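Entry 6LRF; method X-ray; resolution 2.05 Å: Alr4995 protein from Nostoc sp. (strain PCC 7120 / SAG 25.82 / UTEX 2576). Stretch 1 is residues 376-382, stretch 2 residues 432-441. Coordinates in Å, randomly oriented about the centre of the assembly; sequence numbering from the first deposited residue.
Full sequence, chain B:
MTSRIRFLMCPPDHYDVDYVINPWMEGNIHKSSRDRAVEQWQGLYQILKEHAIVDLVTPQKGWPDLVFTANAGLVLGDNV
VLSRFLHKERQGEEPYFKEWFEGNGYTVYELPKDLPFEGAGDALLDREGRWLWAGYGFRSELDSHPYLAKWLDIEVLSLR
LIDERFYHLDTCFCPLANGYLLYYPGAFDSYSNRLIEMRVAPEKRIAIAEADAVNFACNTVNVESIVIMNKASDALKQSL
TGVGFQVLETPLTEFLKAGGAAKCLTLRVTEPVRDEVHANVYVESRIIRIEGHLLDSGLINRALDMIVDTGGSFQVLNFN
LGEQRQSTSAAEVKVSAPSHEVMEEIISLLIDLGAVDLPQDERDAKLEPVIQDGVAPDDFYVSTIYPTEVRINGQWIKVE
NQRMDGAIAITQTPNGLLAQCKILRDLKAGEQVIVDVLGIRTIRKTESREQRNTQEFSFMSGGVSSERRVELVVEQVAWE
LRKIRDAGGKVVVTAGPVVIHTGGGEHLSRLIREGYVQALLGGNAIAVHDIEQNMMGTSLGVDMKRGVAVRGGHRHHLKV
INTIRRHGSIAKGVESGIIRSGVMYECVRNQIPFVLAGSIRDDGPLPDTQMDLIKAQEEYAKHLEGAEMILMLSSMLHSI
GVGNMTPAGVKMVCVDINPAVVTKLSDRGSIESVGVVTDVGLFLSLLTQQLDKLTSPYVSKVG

Stretch 1, residues 376-382: APDDFYV
Stretch 2 (432-441) QVIVDVLGIR

Two like-charged aspartates lie close where the stretches join: Asp 379 OD2 and Asp 436 OD2 are 4.1 Å apart, not hydrogen-bonded to each other, though each side chain has a hydrogen-bonding partner elsewhere in the structure. Two backbone hydrogen bonds join the stretches beside this pair. A single antiparallel beta bridge pairs Phe 380 with Val 435 (CA to CA, 4.0 Å), fixed by Tyr 381 N donating to Ile 434 O (2.9 Å, 168°) and Asp 436 N donating to Asp 379 O (3.0 Å, 148°); a weak bond runs from Asp 436 N to Asp 379 OD2 (3.2 Å).

Stretch 1 reaches this register through a type II beta turn from Pro 377 to Phe 380, with Asp 378 at phi/psi -62/144 and Asp 379 at 68/25; Phe 380 follows at -59/142. Stretch 2 enters as a strand from Gln 432, takes a positive phi at Asp 436 (62/-158; chi1 t), whose OD1 accepts from Val 437 N at 2.6 Å, and resumes as strand at Ile 440.

Aliphatic surfaces flank the bridge, packing by exclusion of water. Pro 377 CG lies 3.8 Å from Val 433 CB and 4.0 Å from Val 435 CG1 (chi1 m). Phe 380 (chi1 p) points away overall, yet its CB is 4.0 Å from Val 433 CG1. The CA-to-CB bond of Tyr 381 (chi1 t, chi2 84°) points toward stretch 2; its CB meets CG2 of Ile 434 (m, t) at 4.0 Å. CD1 of Ile 440 (chi1 m, chi2 t) lies over one face of the Tyr 381 ring, 4.0 Å from its centroid, a CH-pi contact. One water donates to Asp 379 O and Asp 436 O, another to Tyr 381 O and Ile 434 O.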

# COMPACT_ATOMS: atom_id res chain seq x y z
N ALA B 376 -29.91 -26.13 -12.13
CA ALA B 376 -30.60 -26.57 -10.91
C ALA B 376 -32.03 -26.05 -10.94
O ALA B 376 -32.30 -25.04 -11.60
CB ALA B 376 -29.87 -26.10 -9.67
N PRO B 377 -32.96 -26.75 -10.27
CA PRO B 377 -34.33 -26.23 -10.14
C PRO B 377 -34.32 -24.96 -9.35
O PRO B 377 -33.40 -24.74 -8.57
CB PRO B 377 -35.08 -27.33 -9.38
CG PRO B 377 -34.00 -28.11 -8.69
CD PRO B 377 -32.82 -28.06 -9.63
N ASP B 378 -35.35 -24.14 -9.54
CA ASP B 378 -35.41 -22.85 -8.90
C ASP B 378 -35.43 -22.99 -7.38
O ASP B 378 -36.03 -23.93 -6.85
CB ASP B 378 -36.62 -22.07 -9.39
CG ASP B 378 -36.42 -20.58 -9.30
OD1 ASP B 378 -35.74 -20.02 -10.20
OD2 ASP B 378 -36.92 -19.97 -8.33
N ASP B 379 -34.78 -22.06 -6.70
CA ASP B 379 -34.67 -22.03 -5.25
C ASP B 379 -33.81 -23.17 -4.68
O ASP B 379 -33.96 -23.54 -3.52
CB ASP B 379 -36.05 -22.05 -4.59
CG ASP B 379 -36.01 -21.64 -3.13
OD1 ASP B 379 -35.20 -20.75 -2.78
OD2 ASP B 379 -36.78 -22.22 -2.33
N PHE B 380 -32.89 -23.70 -5.49
CA PHE B 380 -31.97 -24.72 -4.98
C PHE B 380 -31.17 -24.17 -3.80
O PHE B 380 -30.80 -23.00 -3.76
CB PHE B 380 -31.02 -25.22 -6.08
CG PHE B 380 -30.08 -24.17 -6.61
CD1 PHE B 380 -30.53 -23.21 -7.49
CD2 PHE B 380 -28.75 -24.15 -6.22
CE1 PHE B 380 -29.68 -22.23 -7.98
CE2 PHE B 380 -27.87 -23.19 -6.71
CZ PHE B 380 -28.34 -22.23 -7.59
N TYR B 381 -30.94 -25.02 -2.81
CA TYR B 381 -30.13 -24.63 -1.68
C TYR B 381 -28.66 -24.56 -2.13
O TYR B 381 -28.20 -25.39 -2.93
CB TYR B 381 -30.33 -25.59 -0.52
CG TYR B 381 -29.31 -25.44 0.58
CD1 TYR B 381 -29.46 -24.49 1.59
CD2 TYR B 381 -28.21 -26.28 0.64
CE1 TYR B 381 -28.51 -24.36 2.62
CE2 TYR B 381 -27.25 -26.16 1.65
CZ TYR B 381 -27.40 -25.20 2.63
OH TYR B 381 -26.43 -25.14 3.62
N VAL B 382 -27.95 -23.56 -1.62
CA VAL B 382 -26.55 -23.36 -1.96
C VAL B 382 -25.63 -23.88 -0.87
O VAL B 382 -25.66 -23.41 0.25
CB VAL B 382 -26.24 -21.88 -2.22
CG1 VAL B 382 -24.75 -21.69 -2.59
CG2 VAL B 382 -27.13 -21.35 -3.34
N GLN B 432 -32.70 -35.44 -8.30
CA GLN B 432 -33.44 -34.69 -7.30
C GLN B 432 -32.51 -33.75 -6.53
O GLN B 432 -31.47 -34.16 -6.03
CB GLN B 432 -34.14 -35.64 -6.33
CG GLN B 432 -35.22 -36.49 -6.98
CD GLN B 432 -36.41 -35.68 -7.42
OE1 GLN B 432 -36.89 -34.80 -6.69
NE2 GLN B 432 -36.91 -35.95 -8.63
N VAL B 433 -32.90 -32.48 -6.45
CA VAL B 433 -32.07 -31.47 -5.84
C VAL B 433 -32.83 -30.75 -4.71
O VAL B 433 -33.99 -30.40 -4.86
CB VAL B 433 -31.58 -30.46 -6.91
CG1 VAL B 433 -31.06 -29.19 -6.27
CG2 VAL B 433 -30.49 -31.11 -7.79
N ILE B 434 -32.16 -30.56 -3.58
CA ILE B 434 -32.72 -29.84 -2.44
C ILE B 434 -33.00 -28.38 -2.78
O ILE B 434 -32.13 -27.66 -3.32
CB ILE B 434 -31.77 -29.93 -1.24
CG1 ILE B 434 -31.66 -31.39 -0.83
CG2 ILE B 434 -32.26 -29.05 -0.08
CD1 ILE B 434 -30.86 -31.62 0.38
N VAL B 435 -34.23 -27.96 -2.51
CA VAL B 435 -34.67 -26.57 -2.67
C VAL B 435 -35.18 -26.11 -1.31
O VAL B 435 -35.37 -26.93 -0.41
CB VAL B 435 -35.77 -26.39 -3.72
CG1 VAL B 435 -35.30 -26.85 -5.10
CG2 VAL B 435 -37.03 -27.16 -3.30
N ASP B 436 -35.39 -24.80 -1.17
CA ASP B 436 -35.83 -24.22 0.10
C ASP B 436 -34.77 -24.46 1.18
O ASP B 436 -33.59 -24.66 0.86
CB ASP B 436 -37.19 -24.80 0.52
CG ASP B 436 -38.02 -23.82 1.36
OD1 ASP B 436 -37.65 -23.57 2.53
OD2 ASP B 436 -39.05 -23.33 0.86
N VAL B 437 -35.16 -24.42 2.45
CA VAL B 437 -34.19 -24.44 3.54
C VAL B 437 -34.60 -25.37 4.68
O VAL B 437 -34.05 -25.30 5.77
CB VAL B 437 -33.96 -23.01 4.13
CG1 VAL B 437 -33.32 -22.08 3.08
CG2 VAL B 437 -35.27 -22.41 4.64
N LEU B 438 -35.56 -26.25 4.42
CA LEU B 438 -35.95 -27.25 5.41
C LEU B 438 -35.05 -28.48 5.38
O LEU B 438 -34.47 -28.81 4.35
CB LEU B 438 -37.40 -27.69 5.18
CG LEU B 438 -38.47 -26.61 5.34
CD1 LEU B 438 -39.83 -27.17 4.94
CD2 LEU B 438 -38.47 -26.14 6.77
N GLY B 439 -34.93 -29.14 6.53
CA GLY B 439 -34.27 -30.42 6.61
C GLY B 439 -32.79 -30.36 6.27
O GLY B 439 -32.26 -31.25 5.62
N ILE B 440 -32.14 -29.28 6.70
CA ILE B 440 -30.70 -29.12 6.49
C ILE B 440 -30.06 -28.66 7.79
O ILE B 440 -30.53 -27.71 8.42
CB ILE B 440 -30.40 -28.10 5.38
CG1 ILE B 440 -31.16 -28.47 4.10
CG2 ILE B 440 -28.88 -28.03 5.10
CD1 ILE B 440 -31.47 -27.29 3.20
N ARG B 441 -28.99 -29.31 8.20
CA ARG B 441 -28.24 -28.83 9.35
C ARG B 441 -26.75 -28.99 9.10
O ARG B 441 -26.33 -29.81 8.28
CB ARG B 441 -28.66 -29.57 10.63
CG ARG B 441 -28.29 -31.05 10.64
CD ARG B 441 -28.97 -31.73 11.82
NE ARG B 441 -28.60 -33.14 11.94
CZ ARG B 441 -29.23 -34.01 12.73
NH1 ARG B 441 -28.82 -35.27 12.77
NH2 ARG B 441 -30.26 -33.62 13.46
O HOH W 1 -32.83 -22.74 -0.91
O HOH W 2 -29.32 -27.88 -3.51